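Local atomic coordinates of glycosyl hydrolase, family 38 (PDB entry 5KBP), a protein that probably hydrolyses alpha-mannosidic linkages in carbohydrates, as a metal-dependent member of glycoside hydrolase family 38. Residues Asp55-Ile60 and Tyr90-Asp95; Asp128-Met133 and Pro352-Cys357; Thr295-Ser300 and Pro712-Ala717. All blocks are in the same frame, centred on the assembly; numbering follows the deposited sequence.

In the fold
From the N terminus, interaction 1 closes first: 29 residues, about half of them helical, separate 55-60 from 90-95, both in the family 38 N-terminal region. Interaction 2 opens later, in the loop after strand 124-126, and closes 218 residues on at helix 353-356 of the middle region. Before it closes, interaction 3 opens at 295-300, ending at strand 713-714 of the C-terminal region; interactions 2 and 3 therefore cross, while interaction 1 precedes both. Leu92 probably bonds through its backbone to His353, joining interactions 1 and 2; Phe130 against Leu296 and Cys357 against Thr299 join 2 and 3. The resulting row runs from the N-terminal region through the middle region to the C-terminal beta-sheets.

Interaction 1: Asp55-Ile60 and Tyr90-Asp95; sequences DGQTII and YILQDD
Gln57 and Tyr90 mark the closest backbone approach, 4.7 Å between their CA atoms, where two non-strand segments meet and Ile59 N donates a hydrogen bond to Tyr90 O (3.1 Å). Just before this point Asp55 and Gly56 both take left-handed backbone angles (phi 60° and 67°), turning the chain ahead of helix 59-65. Ile59 lies over one face of the Tyr90 ring: its CB is 4.2 Å from the ring centroid, a CH-pi contact shifted toward the rim. Anti to the backbone N (chi1 -159°), Ile59 CG1 sits 3.5 Å from Tyr90 OH; the branch continues extended, and CD1 also meets OH and CZ. Ile59 and Ile91 lie side by side, pointing the same way, with Ile59 CG2 3.7 Å from Ile91 CG2. Thr58 OG1 approaches Tyr90 CD1 obliquely to the ring and makes a weak hydrogen bond to Phe89 O.

The methyl end of Leu92 packs against the Asp55-Gly56 backbone, its CD1 3.2 Å from Asp55 O and also against the Asp55 carboxylate. The Gln57 side chain crosses that of Leu92 at about a right angle and gives an N-H from NE2 to Asp55 OD2 (2.7 Å); the acceptor lies in the amide plane but is met from above the carboxylate plane. Trp17 adds a second grip on each partner, its N bonding Asp55 OD2 and its O bonding Gln57 NE2.

The contact packs the loop entering helix 59-65 on the loop between strand 84-85 and helix 100-117, buried within the family 38 N-terminal region. Tyr90 touches both helix 100-117 (Ile109) and helix 337-348 (Lys345, Leu348), whereas Asp55 and Leu92 pack on Tyr125 of strand 124-126.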
ATOM      1  N   ASP A  55      11.375  15.055  17.767  1.00 40.44           N
ATOM      2  CA  ASP A  55      10.127  14.387  18.131  1.00 37.67           C
ATOM      3  C   ASP A  55      10.342  12.980  18.689  1.00 46.34           C
ATOM      4  O   ASP A  55       9.434  12.145  18.637  1.00 53.52           O
ATOM      5  CB  ASP A  55       9.167  14.345  16.936  1.00 45.80           C
ATOM      6  CG  ASP A  55       7.718  14.232  17.357  1.00 52.96           C
ATOM      7  OD1 ASP A  55       7.404  14.607  18.505  1.00 52.25           O
ATOM      8  OD2 ASP A  55       6.890  13.775  16.540  1.00 54.57           O
ATOM      9  N   GLY A  56      11.529  12.692  19.219  1.00 42.80           N
ATOM     10  CA  GLY A  56      11.764  11.424  19.884  1.00 34.93           C
ATOM     11  C   GLY A  56      11.734  10.192  19.008  1.00 44.69           C
ATOM     12  O   GLY A  56      11.751   9.077  19.538  1.00 46.50           O
ATOM     13  N   GLN A  57      11.705  10.348  17.686  1.00 45.76           N
ATOM     14  CA  GLN A  57      11.590   9.225  16.764  1.00 48.38           C
ATOM     15  C   GLN A  57      12.666   9.327  15.693  1.00 53.67           C
ATOM     16  O   GLN A  57      12.856  10.393  15.098  1.00 60.76           O
ATOM     17  CB  GLN A  57      10.199   9.191  16.122  1.00 41.11           C
ATOM     18  CG  GLN A  57       9.685  10.559  15.706  1.00 40.25           C
ATOM     19  CD  GLN A  57       8.361  10.487  14.976  1.00 47.57           C
ATOM     20  OE1 GLN A  57       8.075   9.516  14.278  1.00 54.61           O
ATOM     21  NE2 GLN A  57       7.540  11.517  15.139  1.00 42.88           N
ATOM     22  N   THR A  58      13.361   8.216  15.446  1.00 47.74           N
ATOM     23  CA  THR A  58      14.438   8.181  14.463  1.00 41.07           C
ATOM     24  C   THR A  58      13.941   7.984  13.036  1.00 43.69           C
ATOM     25  O   THR A  58      14.714   8.206  12.096  1.00 41.32           O
ATOM     26  CB  THR A  58      15.428   7.064  14.804  1.00 37.77           C
ATOM     27  OG1 THR A  58      14.756   5.800  14.755  1.00 44.10           O
ATOM     28  CG2 THR A  58      16.009   7.264  16.197  1.00 36.68           C
ATOM     29  N   ILE A  59      12.682   7.574  12.846  1.00 40.61           N
ATOM     30  CA  ILE A  59      12.176   7.333  11.498  1.00 39.23           C
ATOM     31  C   ILE A  59      12.092   8.620  10.687  1.00 45.66           C
ATOM     32  O   ILE A  59      12.010   8.567   9.455  1.00 46.34           O
ATOM     33  CB  ILE A  59      10.803   6.634  11.554  1.00 45.77           C
ATOM     34  CG1 ILE A  59      10.507   5.923  10.231  1.00 40.63           C
ATOM     35  CG2 ILE A  59       9.702   7.633  11.876  1.00 27.47           C
ATOM     36  CD1 ILE A  59       9.155   5.245  10.192  1.00 38.35           C
ATOM     37  N   ILE A  60      12.114   9.781  11.348  1.00 42.20           N
ATOM     38  CA  ILE A  60      12.114  11.052  10.627  1.00 31.93           C
ATOM     39  C   ILE A  60      13.367  11.174   9.770  1.00 39.82           C
ATOM     40  O   ILE A  60      13.319  11.672   8.639  1.00 43.48           O
ATOM     41  CB  ILE A  60      11.983  12.224  11.620  1.00 38.70           C
ATOM     42  CG1 ILE A  60      10.619  12.186  12.314  1.00 33.74           C
ATOM     43  CG2 ILE A  60      12.198  13.561  10.919  1.00 37.53           C
ATOM     44  CD1 ILE A  60      10.411  13.301  13.314  1.00 35.13           C
ATOM     45  N   TYR A  90      11.963   4.552  17.668  1.00 46.41           N
ATOM     46  CA  TYR A  90      11.854   4.522  16.214  1.00 42.20           C
ATOM     47  C   TYR A  90      10.632   5.303  15.748  1.00 38.47           C
ATOM     48  O   TYR A  90      10.717   6.106  14.813  1.00 37.17           O
ATOM     49  CB  TYR A  90      11.799   3.072  15.730  1.00 43.34           C
ATOM     50  CG  TYR A  90      11.607   2.906  14.239  1.00 40.84           C
ATOM     51  CD1 TYR A  90      12.629   3.205  13.347  1.00 42.83           C
ATOM     52  CD2 TYR A  90      10.407   2.435  13.725  1.00 38.84           C
ATOM     53  CE1 TYR A  90      12.457   3.049  11.982  1.00 38.45           C
ATOM     54  CE2 TYR A  90      10.225   2.275  12.363  1.00 35.95           C
ATOM     55  CZ  TYR A  90      11.253   2.583  11.497  1.00 42.28           C
ATOM     56  OH  TYR A  90      11.074   2.424  10.142  1.00 42.96           O
ATOM     57  N   ILE A  91       9.489   5.084  16.397  1.00 39.99           N
ATOM     58  CA  ILE A  91       8.270   5.841  16.150  1.00 45.35           C
ATOM     59  C   ILE A  91       7.637   6.176  17.495  1.00 47.20           C
ATOM     60  O   ILE A  91       7.990   5.612  18.533  1.00 48.79           O
ATOM     61  CB  ILE A  91       7.272   5.075  15.253  1.00 45.06           C
ATOM     62  CG1 ILE A  91       7.132   3.620  15.715  1.00 44.93           C
ATOM     63  CG2 ILE A  91       7.707   5.130  13.798  1.00 46.15           C
ATOM     64  CD1 ILE A  91       6.001   3.379  16.693  1.00 44.50           C
ATOM     65  N   LEU A  92       6.693   7.112  17.465  1.00 42.65           N
ATOM     66  CA  LEU A  92       5.898   7.461  18.638  1.00 45.31           C
ATOM     67  C   LEU A  92       4.604   6.659  18.581  1.00 48.18           C
ATOM     68  O   LEU A  92       3.716   6.959  17.777  1.00 56.66           O
ATOM     69  CB  LEU A  92       5.617   8.960  18.683  1.00 34.71           C
ATOM     70  CG  LEU A  92       6.828   9.892  18.728  1.00 47.33           C
ATOM     71  CD1 LEU A  92       6.380  11.320  19.013  1.00 47.98           C
ATOM     72  CD2 LEU A  92       7.846   9.417  19.756  1.00 41.24           C
ATOM     73  N   GLN A  93       4.496   5.646  19.431  1.00 42.62           N
ATOM     74  CA  GLN A  93       3.435   4.657  19.333  1.00 48.42           C
ATOM     75  C   GLN A  93       2.283   4.973  20.278  1.00 53.11           C
ATOM     76  O   GLN A  93       2.359   5.861  21.130  1.00 63.21           O
ATOM     77  CB  GLN A  93       3.979   3.257  19.642  1.00 51.32           C
ATOM     78  CG  GLN A  93       4.124   2.961  21.133  1.00 59.22           C
ATOM     79  CD  GLN A  93       5.356   3.594  21.756  1.00 67.00           C
ATOM     80  OE1 GLN A  93       5.982   4.476  21.168  1.00 67.81           O
ATOM     81  NE2 GLN A  93       5.712   3.137  22.950  1.00 73.11           N
ATOM     82  N   ASP A  94       1.199   4.221  20.108  1.00 51.22           N
ATOM     83  CA  ASP A  94       0.169   4.103  21.128  1.00 54.26           C
ATOM     84  C   ASP A  94       0.557   2.965  22.062  1.00 51.80           C
ATOM     85  O   ASP A  94       0.874   1.862  21.604  1.00 47.41           O
ATOM     86  CB  ASP A  94      -1.202   3.841  20.507  1.00 55.90           C
ATOM     87  CG  ASP A  94      -2.300   3.735  21.550  1.00 65.23           C
ATOM     88  OD1 ASP A  94      -2.479   2.637  22.118  1.00 70.98           O
ATOM     89  OD2 ASP A  94      -2.977   4.752  21.809  1.00 69.36           O
ATOM     90  N   ASP A  95       0.535   3.236  23.367  1.00 61.42           N
ATOM     91  CA  ASP A  95       1.067   2.277  24.330  1.00 61.31           C
ATOM     92  C   ASP A  95       0.236   1.000  24.373  1.00 55.96           C
ATOM     93  O   ASP A  95       0.770  -0.105  24.224  1.00 52.91           O
ATOM     94  CB  ASP A  95       1.148   2.917  25.716  1.00 77.80           C
ATOM     95  CG  ASP A  95       2.423   3.715  25.915  1.00 92.04           C
ATOM     96  OD1 ASP A  95       3.360   3.542  25.108  1.00 96.38           O
ATOM     97  OD2 ASP A  95       2.494   4.504  26.880  1.00 98.53           O
TER

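Interaction 2: Asp128-Met133 and Pro352-Cys357; sequences DTFGNM and PHDSIC
Phe130 and His353 form an offset edge-to-face pair: the imidazole edge is turned toward the Phe130 face, centroids 5.6 Å apart and planes at 84°. The nearest atoms are at the rim, Phe130 CZ and His353 CD2, 3.9 Å apart. At a neighbouring part of the phenyl ring Cys357 SG stands obliquely 3.7 Å from CD2, a sulfur-aromatic contact; the disulfide to Cys359 that has been seen for this protein is not formed here. Asp128 O lies over one face of His353, toward its rim, while Asp128 OD2 comes 3.7 Å from His353 NE2, its carboxylate steeply inclined to the imidazole.

CG of His353 sits between the backbone N and the carbonyl carbon (chi1 58°), from where the ring reaches off the first turn of helix 353-356. That turn starts at its N-cap Pro352, whose O accepts from both Ser355 N and Ile356 N. Across the contact, Phe130 is the centre of an inverse gamma turn, held by a weak Gly131 N to Thr129 O bond.

No hydrogen bond crosses the contact, so aromatic and sulfur packing carries it. Asp128 OD1 makes a salt bridge to Arg152. The carboxylates of Asp354 and Asp18 lie close as like charges, consistent with the zinc site known in family 38 relatives, although no metal is present in the contact.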
ATOM      1  N   ASP A 128       2.010  12.844  23.341  1.00 51.54           N
ATOM      2  CA  ASP A 128       0.601  12.818  22.969  1.00 62.31           C
ATOM      3  C   ASP A 128      -0.000  11.420  23.082  1.00 67.15           C
ATOM      4  O   ASP A 128      -1.036  11.147  22.467  1.00 81.34           O
ATOM      5  CB  ASP A 128       0.419  13.361  21.548  1.00 71.85           C
ATOM      6  CG  ASP A 128      -0.979  13.881  21.296  1.00 83.10           C
ATOM      7  OD1 ASP A 128      -1.651  14.272  22.274  1.00 86.33           O
ATOM      8  OD2 ASP A 128      -1.407  13.900  20.122  1.00 86.52           O
ATOM      9  N   THR A 129       0.620  10.534  23.858  1.00 63.36           N
ATOM     10  CA  THR A 129       0.141   9.161  23.959  1.00 66.31           C
ATOM     11  C   THR A 129      -1.171   9.112  24.734  1.00 62.86           C
ATOM     12  O   THR A 129      -1.287   9.684  25.822  1.00 60.68           O
ATOM     13  CB  THR A 129       1.190   8.281  24.639  1.00 66.48           C
ATOM     14  OG1 THR A 129       2.456   8.454  23.990  1.00 59.54           O
ATOM     15  CG2 THR A 129       0.788   6.815  24.562  1.00 67.72           C
ATOM     16  N   PHE A 130      -2.162   8.424  24.168  1.00 65.71           N
ATOM     17  CA  PHE A 130      -3.485   8.300  24.781  1.00 67.50           C
ATOM     18  C   PHE A 130      -3.396   7.270  25.900  1.00 75.42           C
ATOM     19  O   PHE A 130      -3.683   6.087  25.712  1.00 78.26           O
ATOM     20  CB  PHE A 130      -4.530   7.901  23.745  1.00 70.82           C
ATOM     21  CG  PHE A 130      -4.539   8.768  22.514  1.00 76.92           C
ATOM     22  CD1 PHE A 130      -4.174  10.104  22.577  1.00 78.23           C
ATOM     23  CD2 PHE A 130      -4.917   8.241  21.289  1.00 76.72           C
ATOM     24  CE1 PHE A 130      -4.183  10.894  21.441  1.00 81.16           C
ATOM     25  CE2 PHE A 130      -4.930   9.026  20.154  1.00 80.67           C
ATOM     26  CZ  PHE A 130      -4.563  10.354  20.229  1.00 84.16           C
ATOM     27  N   GLY A 131      -2.993   7.725  27.083  1.00 75.97           N
ATOM     28  CA  GLY A 131      -2.810   6.823  28.203  1.00 75.89           C
ATOM     29  C   GLY A 131      -1.466   6.128  28.164  1.00 69.15           C
ATOM     30  O   GLY A 131      -1.008   5.710  27.097  1.00 73.21           O
ATOM     31  N   ASN A 132      -0.821   5.999  29.319  1.00 61.71           N
ATOM     32  CA  ASN A 132       0.510   5.418  29.409  1.00 64.59           C
ATOM     33  C   ASN A 132       0.465   4.114  30.194  1.00 63.49           C
ATOM     34  O   ASN A 132      -0.181   4.029  31.242  1.00 72.31           O
ATOM     35  CB  ASN A 132       1.489   6.398  30.060  1.00 63.73           C
ATOM     36  CG  ASN A 132       1.839   7.559  29.146  1.00 69.58           C
ATOM     37  OD1 ASN A 132       2.791   7.484  28.368  1.00 72.47           O
ATOM     38  ND2 ASN A 132       1.069   8.636  29.232  1.00 69.75           N
ATOM     39  N   MET A 133       1.158   3.104  29.671  1.00 55.69           N
ATOM     40  CA  MET A 133       1.176   1.785  30.290  1.00 60.44           C
ATOM     41  C   MET A 133       1.789   1.846  31.685  1.00 59.31           C
ATOM     42  O   MET A 133       2.663   2.668  31.973  1.00 55.11           O
ATOM     43  CB  MET A 133       1.962   0.809  29.416  1.00 59.92           C
ATOM     44  CG  MET A 133       3.384   1.268  29.140  1.00 64.49           C
ATOM     45  SD  MET A 133       4.324   0.182  28.063  1.00 71.25           S
ATOM     46  CE  MET A 133       3.456   0.388  26.520  1.00 66.63           C
ATOM     47  N   PRO A 352       2.501   4.281  14.782  1.00 38.53           N
ATOM     48  CA  PRO A 352       2.244   5.640  15.281  1.00 39.93           C
ATOM     49  C   PRO A 352       0.801   5.769  15.745  1.00 46.88           C
ATOM     50  O   PRO A 352      -0.111   5.183  15.158  1.00 49.50           O
ATOM     51  CB  PRO A 352       2.537   6.526  14.068  1.00 36.50           C
ATOM     52  CG  PRO A 352       3.582   5.788  13.341  1.00 34.49           C
ATOM     53  CD  PRO A 352       3.217   4.333  13.491  1.00 34.13           C
ATOM     54  N   HIS A 353       0.602   6.537  16.822  1.00 54.37           N
ATOM     55  CA  HIS A 353      -0.679   6.502  17.524  1.00 60.07           C
ATOM     56  C   HIS A 353      -1.841   6.852  16.602  1.00 49.88           C
ATOM     57  O   HIS A 353      -2.889   6.203  16.648  1.00 50.17           O
ATOM     58  CB  HIS A 353      -0.648   7.426  18.746  1.00 69.20           C
ATOM     59  CG  HIS A 353      -0.343   8.857  18.426  1.00 90.61           C
ATOM     60  ND1 HIS A 353       0.935   9.306  18.172  1.00 99.17           N
ATOM     61  CD2 HIS A 353      -1.147   9.942  18.342  1.00 95.83           C
ATOM     62  CE1 HIS A 353       0.903  10.605  17.934  1.00 98.89           C
ATOM     63  NE2 HIS A 353      -0.349  11.015  18.030  1.00 97.67           N
ATOM     64  N   ASP A 354      -1.669   7.849  15.733  1.00 45.86           N
ATOM     65  CA  ASP A 354      -2.737   8.182  14.796  1.00 44.49           C
ATOM     66  C   ASP A 354      -2.992   7.069  13.784  1.00 48.57           C
ATOM     67  O   ASP A 354      -4.097   6.989  13.237  1.00 47.27           O
ATOM     68  CB  ASP A 354      -2.418   9.488  14.072  1.00 52.25           C
ATOM     69  CG  ASP A 354      -2.536  10.694  14.979  1.00 60.09           C
ATOM     70  OD1 ASP A 354      -3.195  10.581  16.035  1.00 52.80           O
ATOM     71  OD2 ASP A 354      -1.979  11.758  14.636  1.00 62.99           O
ATOM     72  N   SER A 355      -2.006   6.208  13.534  1.00 46.19           N
ATOM     73  CA  SER A 355      -2.201   5.098  12.607  1.00 44.46           C
ATOM     74  C   SER A 355      -2.987   3.963  13.256  1.00 41.25           C
ATOM     75  O   SER A 355      -4.084   3.614  12.805  1.00 40.89           O
ATOM     76  CB  SER A 355      -0.846   4.592  12.102  1.00 40.92           C
ATOM     77  OG  SER A 355      -0.181   5.580  11.336  1.00 44.28           O
ATOM     78  N   ILE A 356      -2.442   3.388  14.330  1.00 43.05           N
ATOM     79  CA  ILE A 356      -3.023   2.177  14.903  1.00 42.70           C
ATOM     80  C   ILE A 356      -4.334   2.474  15.623  1.00 46.79           C
ATOM     81  O   ILE A 356      -5.208   1.603  15.712  1.00 49.04           O
ATOM     82  CB  ILE A 356      -2.002   1.488  15.829  1.00 40.55           C
ATOM     83  CG1 ILE A 356      -2.520   0.124  16.290  1.00 44.10           C
ATOM     84  CG2 ILE A 356      -1.661   2.380  17.016  1.00 43.38           C
ATOM     85  CD1 ILE A 356      -2.773  -0.849  15.155  1.00 46.81           C
ATOM     86  N   CYS A 357      -4.511   3.695  16.134  1.00 42.88           N
ATOM     87  CA  CYS A 357      -5.776   4.036  16.778  1.00 43.33           C
ATOM     88  C   CYS A 357      -6.928   4.112  15.785  1.00 45.31           C
ATOM     89  O   CYS A 357      -8.090   4.123  16.204  1.00 40.07           O
ATOM     90  CB  CYS A 357      -5.662   5.365  17.526  1.00 47.44           C
ATOM     91  SG  CYS A 357      -4.653   5.304  19.025  1.00 50.35           S
TER

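Interaction 3: Thr295-Ser300 and Pro712-Ala717; sequences TLANTS and PQHQQA
His714 meets Ala297 through a side chain whose CG is anti to the carbonyl carbon and beside the backbone N (chi1 -54°); chi2 of 82° then turns the ring so that CE1 lies 3.5 Å from Ala297 CB. The arrangement is a 3-10 turn, 297-299, lying against a short strand of an antiparallel sheet, and it joins the middle region of the enzyme to its C-terminal region. Strand 713-714 pairs with 737-740.

Ala297 CB points toward the other segment and touches Pro712 O (3.3 Å) as well as the His714 ring. Next to it Asn298 crosses the proline obliquely, and its ND2 lies 3.5 Å from both CB and CG of Pro712. This amide does not bond across the contact: ND2 is held by Glu737 and OD1 by Phe574 N, so both ends are fixed. Further along, Ser300 CB packs on His714 CD2 (3.9 Å), and Phe96 meets the His714 ring with planes about 20° apart.

Two side-chain hydroxyls bond back within segment 295-300. Thr299 OG1 donates to Leu296 O (2.8 Å) and Ser300 OG to Ala297 O (2.6 Å), each almost in line with the carbonyl bond. Both oxygens also accept a backbone N-H, from Thr299 and Ser300 respectively, so each is gripped twice by one residue. The imidazole nitrogen is less well served: buried His714 NE2 has no hydrogen-bond partner in the model, and it lies 3.7 Å from Ala297 O.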
ATOM      1  N   THR A 295     -10.821  10.650  27.162  1.00 74.01           N
ATOM      2  CA  THR A 295      -9.785   9.634  27.318  1.00 64.71           C
ATOM      3  C   THR A 295      -9.274   9.158  25.965  1.00 53.83           C
ATOM      4  O   THR A 295      -8.108   8.762  25.843  1.00 50.58           O
ATOM      5  CB  THR A 295     -10.332   8.451  28.125  1.00 67.89           C
ATOM      6  OG1 THR A 295     -10.821   8.916  29.390  1.00 72.41           O
ATOM      7  CG2 THR A 295      -9.252   7.404  28.367  1.00 79.23           C
ATOM      8  N   LEU A 296     -10.127   9.213  24.939  1.00 55.64           N
ATOM      9  CA  LEU A 296      -9.862   8.662  23.611  1.00 57.48           C
ATOM     10  C   LEU A 296      -9.656   7.153  23.655  1.00 54.02           C
ATOM     11  O   LEU A 296      -9.011   6.583  22.771  1.00 58.08           O
ATOM     12  CB  LEU A 296      -8.667   9.353  22.940  1.00 58.67           C
ATOM     13  CG  LEU A 296      -8.721  10.882  22.949  1.00 61.23           C
ATOM     14  CD1 LEU A 296      -7.543  11.472  22.190  1.00 54.92           C
ATOM     15  CD2 LEU A 296     -10.040  11.382  22.375  1.00 66.06           C
ATOM     16  N   ALA A 297     -10.210   6.492  24.676  1.00 47.64           N
ATOM     17  CA  ALA A 297     -10.054   5.047  24.797  1.00 49.82           C
ATOM     18  C   ALA A 297     -10.833   4.301  23.723  1.00 51.21           C
ATOM     19  O   ALA A 297     -10.486   3.162  23.390  1.00 62.39           O
ATOM     20  CB  ALA A 297     -10.500   4.580  26.181  1.00 50.61           C
ATOM     21  N   ASN A 298     -11.879   4.919  23.168  1.00 48.05           N
ATOM     22  CA  ASN A 298     -12.668   4.280  22.119  1.00 46.47           C
ATOM     23  C   ASN A 298     -11.910   4.137  20.806  1.00 45.79           C
ATOM     24  O   ASN A 298     -12.463   3.578  19.853  1.00 50.73           O
ATOM     25  CB  ASN A 298     -13.967   5.055  21.893  1.00 46.67           C
ATOM     26  CG  ASN A 298     -14.906   4.963  23.075  1.00 52.15           C
ATOM     27  OD1 ASN A 298     -15.341   5.977  23.619  1.00 53.17           O
ATOM     28  ND2 ASN A 298     -15.217   3.740  23.488  1.00 49.89           N
ATOM     29  N   THR A 299     -10.670   4.625  20.724  1.00 44.90           N
ATOM     30  CA  THR A 299      -9.844   4.339  19.558  1.00 47.84           C
ATOM     31  C   THR A 299      -9.516   2.856  19.458  1.00 48.89           C
ATOM     32  O   THR A 299      -9.239   2.354  18.362  1.00 41.42           O
ATOM     33  CB  THR A 299      -8.554   5.158  19.608  1.00 48.77           C
ATOM     34  OG1 THR A 299      -7.879   4.917  20.850  1.00 50.69           O
ATOM     35  CG2 THR A 299      -8.853   6.644  19.479  1.00 50.80           C
ATOM     36  N   SER A 300      -9.549   2.140  20.584  1.00 41.21           N
ATOM     37  CA  SER A 300      -9.256   0.712  20.585  1.00 50.21           C
ATOM     38  C   SER A 300     -10.272  -0.093  19.784  1.00 49.25           C
ATOM     39  O   SER A 300      -9.951  -1.197  19.330  1.00 51.05           O
ATOM     40  CB  SER A 300      -9.192   0.199  22.026  1.00 49.97           C
ATOM     41  OG  SER A 300     -10.306   0.652  22.777  1.00 56.73           O
ATOM     42  N   PRO A 712     -14.891   2.792  28.909  1.00 58.41           N
ATOM     43  CA  PRO A 712     -14.161   1.901  27.995  1.00 54.20           C
ATOM     44  C   PRO A 712     -12.690   1.816  28.374  1.00 54.42           C
ATOM     45  O   PRO A 712     -12.025   2.835  28.576  1.00 54.50           O
ATOM     46  CB  PRO A 712     -14.358   2.561  26.626  1.00 49.83           C
ATOM     47  CG  PRO A 712     -14.535   4.007  26.939  1.00 50.01           C
ATOM     48  CD  PRO A 712     -15.254   4.066  28.264  1.00 52.01           C
ATOM     49  N   GLN A 713     -12.185   0.590  28.469  1.00 56.56           N
ATOM     50  CA  GLN A 713     -10.808   0.330  28.854  1.00 52.65           C
ATOM     51  C   GLN A 713     -10.090  -0.437  27.752  1.00 56.10           C
ATOM     52  O   GLN A 713     -10.712  -1.112  26.926  1.00 59.10           O
ATOM     53  CB  GLN A 713     -10.741  -0.460  30.166  1.00 50.84           C
ATOM     54  CG  GLN A 713     -11.246   0.296  31.379  1.00 55.20           C
ATOM     55  CD  GLN A 713     -10.312   1.413  31.796  1.00 66.00           C
ATOM     56  OE1 GLN A 713      -9.121   1.393  31.485  1.00 65.31           O
ATOM     57  NE2 GLN A 713     -10.849   2.397  32.506  1.00 67.92           N
ATOM     58  N   HIS A 714      -8.764  -0.330  27.752  1.00 54.35           N
ATOM     59  CA  HIS A 714      -7.927  -1.048  26.802  1.00 47.36           C
ATOM     60  C   HIS A 714      -7.580  -2.426  27.349  1.00 51.89           C
ATOM     61  O   HIS A 714      -7.306  -2.584  28.541  1.00 53.11           O
ATOM     62  CB  HIS A 714      -6.638  -0.276  26.513  1.00 53.53           C
ATOM     63  CG  HIS A 714      -6.859   1.131  26.055  1.00 76.84           C
ATOM     64  ND1 HIS A 714      -7.105   2.169  26.928  1.00 84.68           N
ATOM     65  CD2 HIS A 714      -6.858   1.676  24.814  1.00 82.80           C
ATOM     66  CE1 HIS A 714      -7.251   3.291  26.245  1.00 87.44           C
ATOM     67  NE2 HIS A 714      -7.108   3.019  24.961  1.00 84.59           N
ATOM     68  N   GLN A 715      -7.589  -3.423  26.470  1.00 50.62           N
ATOM     69  CA  GLN A 715      -7.140  -4.761  26.817  1.00 50.44           C
ATOM     70  C   GLN A 715      -6.257  -5.299  25.702  1.00 47.94           C
ATOM     71  O   GLN A 715      -6.353  -4.879  24.546  1.00 43.89           O
ATOM     72  CB  GLN A 715      -8.309  -5.726  27.057  1.00 57.30           C
ATOM     73  CG  GLN A 715      -9.049  -6.142  25.795  1.00 55.50           C
ATOM     74  CD  GLN A 715     -10.080  -7.225  26.052  1.00 49.40           C
ATOM     75  OE1 GLN A 715     -10.020  -7.926  27.062  1.00 50.33           O
ATOM     76  NE2 GLN A 715     -11.034  -7.363  25.139  1.00 44.72           N
ATOM     77  N   GLN A 716      -5.385  -6.233  26.069  1.00 55.80           N
ATOM     78  CA  GLN A 716      -4.543  -6.913  25.096  1.00 59.72           C
ATOM     79  C   GLN A 716      -5.138  -8.269  24.746  1.00 61.04           C
ATOM     80  O   GLN A 716      -5.905  -8.389  23.785  1.00 66.49           O
ATOM     81  CB  GLN A 716      -3.118  -7.071  25.633  1.00 62.03           C
ATOM     82  CG  GLN A 716      -2.234  -5.848  25.436  1.00 73.61           C
ATOM     83  CD  GLN A 716      -1.591  -5.807  24.062  1.00 84.54           C
ATOM     84  OE1 GLN A 716      -1.014  -6.793  23.605  1.00 91.77           O
ATOM     85  NE2 GLN A 716      -1.690  -4.662  23.396  1.00 76.76           N
ATOM     86  N   ALA A 717      -4.806  -9.292  25.530  1.00 55.77           N
ATOM     87  CA  ALA A 717      -5.203 -10.657  25.215  1.00 51.37           C
ATOM     88  C   ALA A 717      -6.436 -11.130  25.972  1.00 52.59           C
ATOM     89  O   ALA A 717      -7.129 -12.029  25.486  1.00 45.14           O
ATOM     90  CB  ALA A 717      -4.045 -11.623  25.492  1.00 46.84           C
TER